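Local coordinates for protein CD180 antigen (Mus musculus, PDB 3T6Q) that may cooperate with MD-1 and TLR4 in the innate response of B cells to bacterial lipopolysaccharide, leading to NF-kappa-B activation, at residues Q205-G210 with S225-L230; E249-M254 with H275-L280; Q281-T286 with S301-L306. All coordinates share one frame; numbering follows the deposited sequence. Where two conformers were deposited one is given.

Contact 1: Q205-G210 with S225-L230; sequences QSLNFG and STIQSL
Ser206 and Leu207 pair in parallel with Ser229 and Leu230, joined by two firm backbone hydrogen bonds, Ser229 N to Gln205 O (2.9 Å) and Leu207 N to Ser229 O (3.0 Å). Just ahead of this ladder the chain turns corners at Gln205 and Gln228. Gln205 O is held mainly by Ser229 N there, with only a weak added bond from Gln228 N at 3.2 Å, bent to 121°. Two CA-H...O contacts, Ser206 CA to Ser229 O and Leu230 CA to Leu207 O, fill in between the stronger bonds.

On the serine face the contact is slight: Ser206 OG faces Ser229 CB across 4.0 Å. At the corner the glutamines run side by side in the same direction, their amide planes 37° apart. The CB of Gln205 points away from 225-230, but the bend at chi2 (52°) brings NE2 back to within 3.8 Å of Gln228 CB.

The leucine face is tighter. Leu207 CD1 meets Ile227 CD1 at 3.6 Å, the two side chains crossing at about a right angle. Leu230 has CG anti to its backbone N, and its CD1 packs 4.0 Å from Leu207 CB while also reaching the edge of the Phe209 ring, 4.1 Å from Phe209 CD2. Leu186, Ile191 and Leu232 pack on the same ring. At the end of the strand, Asn208 OD1 accepts from Gly210 N and closes an Asx turn.

Neighbouring strands 182-185 and 255-260 continue the ladder. Short parallel strands with a buried leucine face are the signature of a leucine-rich repeat solenoid, here in the ectodomain of a Toll-like receptor family member.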
loop_
_atom_site.group_PDB
_atom_site.type_symbol
_atom_site.label_atom_id
_atom_site.label_comp_id
_atom_site.label_asym_id
_atom_site.label_seq_id
_atom_site.Cartn_x
_atom_site.Cartn_y
_atom_site.Cartn_z
ATOM N N GLN A 205 22.479 6.785 16.786
ATOM C CA GLN A 205 23.341 5.642 16.566
ATOM C C GLN A 205 23.486 5.409 15.049
ATOM O O GLN A 205 24.590 5.490 14.522
ATOM C CB GLN A 205 22.806 4.416 17.309
ATOM C CG GLN A 205 23.359 3.074 16.870
ATOM C CD GLN A 205 24.877 2.998 16.843
ATOM O OE1 GLN A 205 25.472 2.559 15.845
ATOM N NE2 GLN A 205 25.512 3.420 17.925
ATOM N N SER A 206 22.394 5.112 14.352
ATOM C CA SER A 206 22.436 4.895 12.871
ATOM C C SER A 206 21.383 5.733 12.224
ATOM O O SER A 206 20.320 5.919 12.791
ATOM C CB SER A 206 22.153 3.434 12.477
ATOM O OG SER A 206 23.179 2.593 12.917
ATOM N N LEU A 207 21.682 6.271 11.048
ATOM C CA LEU A 207 20.672 6.927 10.243
ATOM C C LEU A 207 20.910 6.326 8.870
ATOM O O LEU A 207 22.048 6.367 8.373
ATOM C CB LEU A 207 20.910 8.434 10.123
ATOM C CG LEU A 207 20.362 9.417 11.154
ATOM C CD1 LEU A 207 20.710 10.835 10.751
ATOM C CD2 LEU A 207 18.853 9.228 11.276
ATOM N N ASN A 208 19.863 5.775 8.279
ATOM C CA ASN A 208 19.983 5.154 6.930
ATOM C C ASN A 208 19.072 5.929 5.972
ATOM O O ASN A 208 17.861 6.012 6.220
ATOM C CB ASN A 208 19.650 3.638 7.062
ATOM C CG ASN A 208 19.857 2.862 5.766
ATOM O OD1 ASN A 208 19.502 3.349 4.697
ATOM N ND2 ASN A 208 20.422 1.662 5.859
ATOM N N PHE A 209 19.644 6.518 4.904
ATOM C CA PHE A 209 18.843 7.128 3.847
ATOM C C PHE A 209 19.131 6.412 2.515
ATOM O O PHE A 209 19.245 7.069 1.460
ATOM C CB PHE A 209 19.183 8.622 3.661
ATOM C CG PHE A 209 18.826 9.494 4.850
ATOM C CD1 PHE A 209 17.552 10.053 4.978
ATOM C CD2 PHE A 209 19.786 9.758 5.836
ATOM C CE1 PHE A 209 17.237 10.886 6.062
ATOM C CE2 PHE A 209 19.483 10.586 6.915
ATOM C CZ PHE A 209 18.208 11.131 7.036
ATOM N N GLY A 210 19.299 5.091 2.572
ATOM C CA GLY A 210 19.605 4.288 1.390
ATOM C C GLY A 210 18.781 4.602 0.145
ATOM O O GLY A 210 17.534 4.724 0.203
ATOM N N SER A 225 24.214 17.493 13.625
ATOM C CA SER A 225 23.925 16.178 14.200
ATOM C C SER A 225 25.214 15.430 14.562
ATOM O O SER A 225 26.289 15.769 14.071
ATOM C CB SER A 225 23.061 15.322 13.225
ATOM O OG SER A 225 23.793 15.062 12.040
ATOM N N THR A 226 25.097 14.453 15.452
ATOM C CA THR A 226 26.174 13.519 15.772
ATOM C C THR A 226 25.656 12.110 15.494
ATOM O O THR A 226 24.636 11.696 16.081
ATOM C CB THR A 226 26.555 13.652 17.257
ATOM O OG1 THR A 226 26.980 14.997 17.465
ATOM C CG2 THR A 226 27.711 12.699 17.650
ATOM N N ILE A 227 26.325 11.390 14.587
ATOM C CA ILE A 227 25.796 10.117 14.048
ATOM C C ILE A 227 26.948 9.108 14.107
ATOM O O ILE A 227 28.080 9.425 13.694
ATOM C CB ILE A 227 25.331 10.262 12.581
ATOM C CG1 ILE A 227 24.256 11.370 12.452
ATOM C CG2 ILE A 227 24.772 8.914 12.073
ATOM C CD1 ILE A 227 24.140 12.003 11.078
ATOM N N GLN A 228 26.690 7.916 14.639
ATOM C CA GLN A 228 27.731 6.917 14.639
ATOM C C GLN A 228 27.855 6.293 13.235
ATOM O O GLN A 228 28.940 6.224 12.693
ATOM C CB GLN A 228 27.475 5.860 15.693
ATOM C CG GLN A 228 28.675 5.556 16.567
ATOM C CD GLN A 228 29.582 4.460 16.029
ATOM O OE1 GLN A 228 30.482 4.005 16.740
ATOM N NE2 GLN A 228 29.363 4.035 14.781
ATOM N N SER A 229 26.746 5.872 12.641
ATOM C CA SER A 229 26.815 5.277 11.314
ATOM C C SER A 229 25.783 5.933 10.392
ATOM O O SER A 229 24.610 6.000 10.713
ATOM C CB SER A 229 26.682 3.735 11.439
ATOM O OG SER A 229 26.394 3.168 10.164
ATOM N N LEU A 230 26.230 6.519 9.288
ATOM C CA LEU A 230 25.358 7.180 8.358
ATOM C C LEU A 230 25.397 6.421 7.029
ATOM O O LEU A 230 26.449 6.342 6.378
ATOM C CB LEU A 230 25.807 8.635 8.146
ATOM C CG LEU A 230 25.106 9.508 7.111
ATOM C CD1 LEU A 230 23.592 9.642 7.387
ATOM C CD2 LEU A 230 25.773 10.881 7.038
#

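Contact 2: E249-M254 with H275-L280; sequences EGLCEM and HCFSGL. With CU (copper (II) ion), chain J.
Glu249 and His275 reach across the contact to one copper ion, Glu249 OE2 and His275 NE2 each binding it at 2.0 Å. The carboxylate comes round through a chain bent at chi2. In His275, CG sits between the backbone N and the carbonyl carbon (chi1 73°), which swings the ring toward Glu249; its other nitrogen, ND1, is hydrogen-bonded to Asn272 O. Carboxylate and imidazole planes are 58° apart.

A disulfide joins Cys252 SG to Cys276 SG at 2.2 Å, with the torsion about the S-S bond close to a right angle. It ties the end of the 3-10 segment, residues 249-252, to the loop 275-280.

On the buried side, Leu251 CD2 stands almost exactly over the centre of the Phe277 ring, 3.5 Å from the centroid and 2° off the normal, a CH-pi contact. Leu280 CD2 touches Leu251 CD2 at 4.1 Å. Phe248 and Phe274 meet the Phe277 ring edge-to-face, and Val256 lies against both leucines.

Chemically, the disulfide is a covalent restraint between the loops before and after strand 255-260, on the outer side of an apolar cluster, and the copper seen in the crystal adds a second bridge between them.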
loop_
_atom_site.group_PDB
_atom_site.type_symbol
_atom_site.label_atom_id
_atom_site.label_comp_id
_atom_site.label_asym_id
_atom_site.label_seq_id
_atom_site.Cartn_x
_atom_site.Cartn_y
_atom_site.Cartn_z
ATOM N N GLU A 249 29.445 19.223 1.038
ATOM C CA GLU A 249 29.707 20.466 1.813
ATOM C C GLU A 249 29.150 20.423 3.242
ATOM O O GLU A 249 29.844 20.813 4.193
ATOM C CB GLU A 249 29.154 21.672 1.022
ATOM C CG GLU A 249 30.002 21.999 -0.214
ATOM C CD GLU A 249 31.386 22.548 0.128
ATOM O OE1 GLU A 249 31.524 23.809 0.226
ATOM O OE2 GLU A 249 32.368 21.762 0.301
ATOM N N GLY A 250 27.914 19.920 3.400
ATOM C CA GLY A 250 27.263 19.842 4.728
ATOM C C GLY A 250 27.993 18.968 5.734
ATOM O O GLY A 250 27.860 19.125 6.953
ATOM N N LEU A 251 28.769 18.015 5.254
ATOM C CA LEU A 251 29.480 17.130 6.202
ATOM C C LEU A 251 30.479 17.865 7.117
ATOM O O LEU A 251 30.831 17.350 8.177
ATOM C CB LEU A 251 30.249 16.048 5.421
ATOM C CG LEU A 251 30.713 14.764 6.084
ATOM C CD1 LEU A 251 29.554 14.080 6.817
ATOM C CD2 LEU A 251 31.214 13.853 4.949
ATOM N N CYS A 252 30.946 19.038 6.678
ATOM C CA CYS A 252 31.870 19.866 7.441
ATOM C C CYS A 252 31.205 20.437 8.714
ATOM O O CYS A 252 31.909 20.974 9.601
ATOM C CB CYS A 252 32.409 21.020 6.537
ATOM S SG CYS A 252 33.912 20.613 5.631
ATOM N N GLU A 253 29.863 20.370 8.790
ATOM C CA GLU A 253 29.125 20.902 9.943
ATOM C C GLU A 253 28.380 19.834 10.749
ATOM O O GLU A 253 27.353 20.133 11.346
ATOM C CB GLU A 253 28.129 21.968 9.486
ATOM C CG GLU A 253 28.782 23.090 8.678
ATOM C CD GLU A 253 27.891 24.318 8.566
ATOM O OE1 GLU A 253 27.105 24.437 7.576
ATOM O OE2 GLU A 253 27.969 25.172 9.485
ATOM N N MET A 254 28.937 18.614 10.730
ATOM C CA MET A 254 28.317 17.405 11.264
ATOM C C MET A 254 29.370 16.577 11.963
ATOM O O MET A 254 30.551 16.667 11.669
ATOM C CB MET A 254 27.739 16.549 10.121
ATOM C CG MET A 254 26.513 17.135 9.462
ATOM S SD MET A 254 26.101 16.142 8.026
ATOM C CE MET A 254 25.792 14.534 8.779
ATOM N N HIS A 275 37.487 16.502 1.040
ATOM C CA HIS A 275 38.008 17.519 1.980
ATOM C C HIS A 275 37.106 17.795 3.181
ATOM O O HIS A 275 37.630 18.230 4.193
ATOM C CB HIS A 275 38.375 18.832 1.263
ATOM C CG HIS A 275 37.176 19.644 0.820
ATOM N ND1 HIS A 275 36.598 19.505 -0.396
ATOM C CD2 HIS A 275 36.436 20.618 1.497
ATOM C CE1 HIS A 275 35.558 20.360 -0.508
ATOM N NE2 HIS A 275 35.459 21.039 0.653
ATOM N N CYS A 276 35.778 17.532 3.096
ATOM C CA CYS A 276 34.899 17.600 4.285
ATOM C C CYS A 276 34.839 16.370 5.213
ATOM O O CYS A 276 34.039 16.355 6.184
ATOM C CB CYS A 276 33.465 18.058 3.927
ATOM S SG CYS A 276 33.388 19.856 3.687
ATOM N N PHE A 277 35.687 15.376 4.970
ATOM C CA PHE A 277 35.541 14.073 5.633
ATOM C C PHE A 277 36.543 13.941 6.761
ATOM O O PHE A 277 36.722 12.847 7.310
ATOM C CB PHE A 277 35.748 12.897 4.626
ATOM C CG PHE A 277 34.593 12.692 3.661
ATOM C CD1 PHE A 277 34.243 13.657 2.726
ATOM C CD2 PHE A 277 33.854 11.488 3.690
ATOM C CE1 PHE A 277 33.200 13.422 1.817
ATOM C CE2 PHE A 277 32.790 11.262 2.825
ATOM C CZ PHE A 277 32.458 12.223 1.870
ATOM N N SER A 278 37.179 15.040 7.174
ATOM C CA SER A 278 38.278 14.894 8.115
ATOM C C SER A 278 37.896 14.350 9.488
ATOM O O SER A 278 38.740 13.768 10.159
ATOM C CB SER A 278 39.187 16.151 8.213
ATOM O OG SER A 278 38.413 17.239 8.628
ATOM N N GLY A 279 36.645 14.479 9.921
ATOM C CA GLY A 279 36.247 13.766 11.176
ATOM C C GLY A 279 35.979 12.245 11.068
ATOM O O GLY A 279 35.882 11.541 12.082
ATOM N N LEU A 280 35.857 11.723 9.850
ATOM C CA LEU A 280 35.448 10.303 9.688
ATOM C C LEU A 280 36.477 9.294 10.169
ATOM O O LEU A 280 37.684 9.447 9.957
ATOM C CB LEU A 280 35.078 9.951 8.238
ATOM C CG LEU A 280 33.657 10.227 7.707
ATOM C CD1 LEU A 280 32.597 9.385 8.385
ATOM C CD2 LEU A 280 33.290 11.710 7.792
HETATM CU CU CU J . 34.149 22.605 0.652
#

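Contact 3: Q281-T286 with S301-L306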
loop_
_atom_site.group_PDB
_atom_site.type_symbol
_atom_site.label_atom_id
_atom_site.label_comp_id
_atom_site.label_asym_id
_atom_site.label_seq_id
_atom_site.Cartn_x
_atom_site.Cartn_y
_atom_site.Cartn_z
ATOM N N GLN A 281 35.972 8.249 10.816
ATOM C CA GLN A 281 36.806 7.122 11.170
ATOM C C GLN A 281 36.739 6.006 10.128
ATOM O O GLN A 281 37.719 5.277 9.948
ATOM C CB GLN A 281 36.421 6.598 12.555
ATOM C CG GLN A 281 36.555 7.664 13.676
ATOM C CD GLN A 281 37.943 8.251 13.793
ATOM O OE1 GLN A 281 38.916 7.549 14.095
ATOM N NE2 GLN A 281 38.044 9.555 13.576
ATOM N N GLU A 282 35.576 5.841 9.485
ATOM C CA GLU A 282 35.387 4.726 8.561
ATOM C C GLU A 282 34.682 5.241 7.330
ATOM O O GLU A 282 33.707 6.020 7.451
ATOM C CB GLU A 282 34.493 3.645 9.150
ATOM C CG GLU A 282 34.893 3.183 10.526
ATOM C CD GLU A 282 34.195 1.874 10.900
ATOM O OE1 GLU A 282 33.511 1.238 10.010
ATOM O OE2 GLU A 282 34.334 1.505 12.089
ATOM N N LEU A 283 35.179 4.831 6.164
ATOM C CA LEU A 283 34.582 5.267 4.894
ATOM C C LEU A 283 34.410 4.038 3.987
ATOM O O LEU A 283 35.358 3.251 3.761
ATOM C CB LEU A 283 35.448 6.343 4.198
ATOM C CG LEU A 283 35.183 6.651 2.718
ATOM C CD1 LEU A 283 33.799 7.295 2.615
ATOM C CD2 LEU A 283 36.282 7.603 2.288
ATOM N N ASP A 284 33.203 3.871 3.482
ATOM C CA ASP A 284 32.904 2.699 2.622
ATOM C C ASP A 284 32.555 3.153 1.206
ATOM O O ASP A 284 31.498 3.766 0.981
ATOM C CB ASP A 284 31.738 1.883 3.208
ATOM C CG ASP A 284 31.604 0.504 2.551
ATOM O OD1 ASP A 284 31.703 0.413 1.288
ATOM O OD2 ASP A 284 31.454 -0.488 3.314
ATOM N N LEU A 285 33.407 2.803 0.244
ATOM C CA LEU A 285 33.188 3.176 -1.176
ATOM C C LEU A 285 32.991 1.938 -2.066
ATOM O O LEU A 285 33.468 1.899 -3.205
ATOM C CB LEU A 285 34.348 4.031 -1.650
ATOM C CG LEU A 285 34.502 5.393 -0.913
ATOM C CD1 LEU A 285 35.843 6.033 -1.271
ATOM C CD2 LEU A 285 33.362 6.349 -1.282
ATOM N N THR A 286 32.304 0.927 -1.519
ATOM C CA THR A 286 32.031 -0.328 -2.218
ATOM C C THR A 286 31.342 -0.079 -3.567
ATOM O O THR A 286 30.329 0.659 -3.636
ATOM C CB THR A 286 31.144 -1.252 -1.370
ATOM O OG1 THR A 286 31.864 -1.656 -0.213
ATOM C CG2 THR A 286 30.769 -2.552 -2.206
ATOM N N SER A 301 43.389 11.968 6.130
ATOM C CA SER A 301 44.680 11.626 6.727
ATOM C C SER A 301 44.566 10.929 8.121
ATOM O O SER A 301 45.534 10.284 8.581
ATOM C CB SER A 301 45.539 12.908 6.807
ATOM O OG SER A 301 45.105 13.646 7.931
ATOM N N THR A 302 43.424 11.082 8.802
ATOM C CA THR A 302 43.152 10.381 10.092
ATOM C C THR A 302 42.056 9.299 10.026
ATOM O O THR A 302 41.672 8.732 11.056
ATOM C CB THR A 302 42.903 11.355 11.287
ATOM O OG1 THR A 302 41.627 11.983 11.139
ATOM C CG2 THR A 302 44.004 12.468 11.366
ATOM N N LEU A 303 41.609 8.953 8.805
ATOM C CA LEU A 303 40.698 7.835 8.611
ATOM C C LEU A 303 41.334 6.534 9.123
ATOM O O LEU A 303 42.523 6.302 8.869
ATOM C CB LEU A 303 40.394 7.672 7.086
ATOM C CG LEU A 303 39.280 6.693 6.726
ATOM C CD1 LEU A 303 37.933 7.304 7.085
ATOM C CD2 LEU A 303 39.429 6.362 5.234
ATOM N N LYS A 304 40.547 5.697 9.816
ATOM C CA LYS A 304 41.046 4.419 10.327
ATOM C C LYS A 304 40.676 3.202 9.439
ATOM O O LYS A 304 41.461 2.246 9.309
ATOM C CB LYS A 304 40.549 4.202 11.762
ATOM C CG LYS A 304 40.838 5.396 12.701
ATOM C CD LYS A 304 42.331 5.744 12.786
ATOM C CE LYS A 304 42.586 6.693 13.992
ATOM N NZ LYS A 304 41.775 7.927 13.765
ATOM N N LYS A 305 39.486 3.229 8.855
ATOM C CA LYS A 305 38.995 2.052 8.092
ATOM C C LYS A 305 38.506 2.512 6.736
ATOM O O LYS A 305 37.749 3.485 6.652
ATOM C CB LYS A 305 37.870 1.298 8.829
ATOM C CG LYS A 305 38.264 0.921 10.266
ATOM C CD LYS A 305 37.259 -0.042 10.924
ATOM C CE LYS A 305 37.557 -0.258 12.394
ATOM N NZ LYS A 305 36.884 -1.506 12.859
ATOM N N LEU A 306 38.921 1.801 5.691
ATOM C CA LEU A 306 38.558 2.149 4.336
ATOM C C LEU A 306 38.127 0.885 3.567
ATOM O O LEU A 306 38.814 -0.143 3.601
ATOM C CB LEU A 306 39.745 2.828 3.609
ATOM C CG LEU A 306 39.550 3.268 2.148
ATOM C CD1 LEU A 306 38.428 4.318 1.986
ATOM C CD2 LEU A 306 40.877 3.773 1.548
HETATM O O HOH W 1 33.876 -1.356 11.623
#
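Thr302 and Leu303 lead segment 301-306 into its meeting with Gln281. Thr302 O accepts a hydrogen bond from Lys304 NZ at 2.8 Å, which helps fix the end of that lysine beside Gln281. Leu303, with CG anti to its backbone N (chi1 -170°), lays CD1 against Gln281 O (3.5 Å) and packs the same methyl on Leu283 CB.

Lys304 folds back at chi2 and chi4 and runs alongside Gln281. Its NZ bonds to Gln281 OE1 at 2.9 Å, in the amide plane and on a lone pair, while Gln281 NE2 donates to Gly279 O. Lys304 N also bonds to Gln281 O. This oxygen takes a further bond from Lys305 N.

Lys305 pairs in parallel with Glu282, and its carbonyl, Lys305 O, accepts from Leu283 N at 2.9 Å. Both side chains extend together: Lys305 CD lies 3.5 Å from Glu282 OE2, but Lys305 NZ stops 4.0 Å from Glu282 OE2, beyond a salt bridge, and a water links the two charged groups.

Leu306 points to the opposite face, where its CD1 packs 3.9 Å from Leu283 CD2. At the end of the strand, Asp284 OD1 accepts from Thr286 N, an Asx turn, and also from Thr286 OG1. Parallel rungs with leucines turned inward and variable, here charged, residues on the other face are characteristic of the leucine-rich repeat solenoid.

The three contacts follow one another along the chain, each closing before the next opens, and step through consecutive turns of the solenoid. Contacts 1 and 3 are strand pairings, 203-208 with 226-231 and 282-284 with 305-307, whose centres lie about 15 Å apart; strand 255-260 runs between the two pairs. Contact 2 joins the loops before and after that strand, with its centre about 14 Å from that of contact 1 and 13 Å from that of contact 3. It touches both: in one of its two conformers Met254 packs CE on Ile227 CD1, and Phe277 CE2 lies 4.1 Å from Leu283 CD1. This is consistent with a shared apolar interior beneath the strands, with the disulfide and copper on its loop side.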